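Local atomic coordinates of SusD-like protein BACOVA_02651 (Bacteroides ovatus, PDB entry 5E76), a protein that binds xyloglucan at the bacterial cell surface, probably before the polysaccharide is transported into the periplasm for degradation. Residues Y27-I32 against C251-S256. Residues are numbered along the deposited sequence; the frame is centred on the assembly and turned at random.
With BGC (beta-D-glucopyranose), chain B; XYS (alpha-D-xylopyranose), chain C.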
loop_
_atom_site.group_PDB
_atom_site.type_symbol
_atom_site.label_atom_id
_atom_site.label_comp_id
_atom_site.label_asym_id
_atom_site.label_seq_id
_atom_site.Cartn_x
_atom_site.Cartn_y
_atom_site.Cartn_z
ATOM N N TYR A 27 -10.097 3.188 7.826
ATOM C CA TYR A 27 -8.719 3.158 7.274
ATOM C C TYR A 27 -8.560 4.037 6.012
ATOM O O TYR A 27 -7.714 4.944 5.956
ATOM C CB TYR A 27 -8.316 1.711 6.949
ATOM C CG TYR A 27 -6.951 1.563 6.347
ATOM C CD1 TYR A 27 -5.866 2.186 6.924
ATOM C CD2 TYR A 27 -6.740 0.768 5.220
ATOM C CE1 TYR A 27 -4.622 2.055 6.407
ATOM C CE2 TYR A 27 -5.483 0.630 4.681
ATOM C CZ TYR A 27 -4.431 1.279 5.281
ATOM O OH TYR A 27 -3.165 1.193 4.804
ATOM N N ASN A 28 -9.398 3.782 5.017
ATOM C CA ASN A 28 -9.184 4.368 3.680
ATOM C C ASN A 28 -9.524 5.857 3.651
ATOM O O ASN A 28 -8.989 6.588 2.828
ATOM C CB ASN A 28 -9.997 3.633 2.608
ATOM C CG ASN A 28 -9.578 4.028 1.197
ATOM O OD1 ASN A 28 -8.568 3.558 0.687
ATOM N ND2 ASN A 28 -10.345 4.904 0.580
ATOM N N GLN A 29 -10.383 6.289 4.587
ATOM C CA GLN A 29 -10.859 7.667 4.648
ATOM C C GLN A 29 -9.716 8.688 4.555
ATOM O O GLN A 29 -9.871 9.754 3.959
ATOM C CB GLN A 29 -11.666 7.904 5.941
ATOM C CG GLN A 29 -12.013 9.388 6.146
ATOM C CD GLN A 29 -12.925 9.708 7.358
ATOM O OE1 GLN A 29 -13.232 8.851 8.197
ATOM N NE2 GLN A 29 -13.346 10.968 7.437
ATOM N N ARG A 30 -8.578 8.357 5.155
ATOM C CA ARG A 30 -7.463 9.286 5.247
ATOM C C ARG A 30 -6.142 8.628 5.664
ATOM O O ARG A 30 -5.135 8.781 4.979
ATOM C CB ARG A 30 -7.782 10.409 6.234
ATOM C CG ARG A 30 -6.527 11.146 6.725
ATOM C CD ARG A 30 -6.840 12.537 7.254
ATOM N NE ARG A 30 -7.413 13.358 6.202
ATOM C CZ ARG A 30 -8.234 14.383 6.402
ATOM N NH1 ARG A 30 -8.591 14.733 7.633
ATOM N NH2 ARG A 30 -8.721 15.060 5.364
ATOM N N SER A 31 -6.146 7.929 6.791
ATOM C CA SER A 31 -4.936 7.492 7.464
ATOM C C SER A 31 -4.032 6.685 6.545
ATOM O O SER A 31 -2.821 6.751 6.643
ATOM C CB SER A 31 -5.311 6.661 8.674
ATOM O OG SER A 31 -6.031 5.499 8.307
ATOM N N ILE A 32 -4.666 5.913 5.675
ATOM C CA ILE A 32 -3.996 5.128 4.654
ATOM C C ILE A 32 -2.868 5.885 3.907
ATOM O O ILE A 32 -1.875 5.284 3.536
ATOM C CB ILE A 32 -5.021 4.615 3.615
ATOM C CG1 ILE A 32 -4.339 3.643 2.659
ATOM C CG2 ILE A 32 -5.631 5.763 2.859
ATOM C CD1 ILE A 32 -5.290 2.772 1.872
ATOM N N CYS A 251 -17.864 5.606 -0.158
ATOM C CA CYS A 251 -17.047 6.306 -1.153
ATOM C C CYS A 251 -15.578 6.383 -0.756
ATOM O O CYS A 251 -15.209 6.207 0.408
ATOM C CB CYS A 251 -17.539 7.719 -1.350
ATOM S SG CYS A 251 -17.561 8.537 0.200
ATOM N N ASN A 252 -14.765 6.690 -1.756
ATOM C CA ASN A 252 -13.345 6.941 -1.629
ATOM C C ASN A 252 -13.129 8.427 -1.354
ATOM O O ASN A 252 -13.255 9.248 -2.252
ATOM C CB ASN A 252 -12.660 6.513 -2.927
ATOM C CG ASN A 252 -11.163 6.547 -2.857
ATOM O OD1 ASN A 252 -10.562 7.159 -1.980
ATOM N ND2 ASN A 252 -10.549 5.897 -3.807
ATOM N N THR A 253 -12.803 8.777 -0.121
ATOM C CA THR A 253 -12.747 10.174 0.279
ATOM C C THR A 253 -11.389 10.848 0.095
ATOM O O THR A 253 -11.191 12.001 0.510
ATOM C CB THR A 253 -13.153 10.294 1.748
ATOM O OG1 THR A 253 -12.452 9.293 2.481
ATOM C CG2 THR A 253 -14.639 10.047 1.902
ATOM N N LEU A 254 -10.465 10.147 -0.559
ATOM C CA LEU A 254 -9.069 10.591 -0.609
ATOM C C LEU A 254 -8.824 11.731 -1.599
ATOM O O LEU A 254 -7.790 12.397 -1.532
ATOM C CB LEU A 254 -8.142 9.398 -0.933
ATOM C CG LEU A 254 -8.022 8.332 0.185
ATOM C CD1 LEU A 254 -7.155 7.155 -0.272
ATOM C CD2 LEU A 254 -7.459 8.934 1.473
ATOM N N LEU A 255 -9.780 11.974 -2.489
ATOM C CA LEU A 255 -9.623 12.955 -3.568
ATOM C C LEU A 255 -9.035 14.324 -3.166
ATOM O O LEU A 255 -8.061 14.789 -3.766
ATOM C CB LEU A 255 -10.983 13.179 -4.219
ATOM C CG LEU A 255 -11.002 13.955 -5.521
ATOM C CD1 LEU A 255 -10.588 13.016 -6.632
ATOM C CD2 LEU A 255 -12.362 14.522 -5.735
ATOM N N SER A 256 -9.634 14.960 -2.159
ATOM C CA SER A 256 -9.303 16.343 -1.797
ATOM C C SER A 256 -8.008 16.417 -1.021
ATOM O O SER A 256 -7.362 17.474 -0.970
ATOM C CB SER A 256 -10.423 16.994 -0.961
ATOM O OG SER A 256 -11.672 17.035 -1.636
HETATM C C2 BGC B . -12.197 16.637 6.704
HETATM C C3 BGC B . -11.552 17.948 6.916
HETATM C C4 BGC B . -12.048 18.913 5.943
HETATM C C5 BGC B . -13.500 19.057 6.104
HETATM C C6 BGC B . -14.032 20.174 5.229
HETATM C C1 BGC B . -13.728 16.761 6.882
HETATM O O2 BGC B . -11.654 15.695 7.621
HETATM O O3 BGC B . -10.097 17.790 6.835
HETATM O O4 BGC B . -11.434 20.221 6.147
HETATM O O5 BGC B . -14.146 17.773 5.810
HETATM O O6 BGC B . -15.315 19.835 4.757
HETATM C C1 XYS C . -6.731 17.342 7.392
HETATM C C2 XYS C . -7.070 17.501 8.869
HETATM C C3 XYS C . -6.244 18.613 9.505
HETATM C C4 XYS C . -4.764 18.459 9.168
HETATM C C5 XYS C . -4.564 18.235 7.674
HETATM O O2 XYS C . -8.463 17.799 9.012
HETATM O O3 XYS C . -6.417 18.587 10.927
HETATM O O4 XYS C . -4.054 19.632 9.578
HETATM O O5 XYS C . -5.331 17.112 7.248
#
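Thr253 OG1 donates to Gln29 O over 3.0 Å, in the carbonyl plane and on a lone pair, but from well to one side (C=O...donor angle 102°). Thr253 can make the bond because its hydroxyl lies between backbone N and carbonyl carbon (chi1 47°), facing the helix. Asn252 OD1 takes two weak bonds: a long, bent one from Asn28 ND2 at 3.4 Å, and one from Leu254 N at 3.3 Å within its own loop. The two amide planes stand 66° apart, and each amide is anchored at its other end, Asn28 OD1 by Thr347 OG1 and Asn252 ND2 by Leu345 O.

Leu254 CD2 packs tightly against the backbone Asn28 O (3.1 Å), while CD1 makes the apolar contact, 3.8 Å from Ile32 CG2. The helix widens by a residue at Tyr27, whose O accepts both Ile32 N and Ser31 OG. From within this turn Arg30 reaches the glycan: xylose C1 sits over one guanidinium face, toward its rim; glucose O3, in plane at the edge, takes weak bonds from NH1 and NH2, and O2 another from NH1. Its stronger partner is Asp257, salt-bridged to NH2. Joining the two sequence-family regions of this SusD-family protein, the contact forms part of the pocket wall through Gln29 and Arg30. Helix 25-38 is held here between the loop leading into helix 255-258 and helix 62-84, with Met240 of strand 236-240 touching Tyr27 and Asn28.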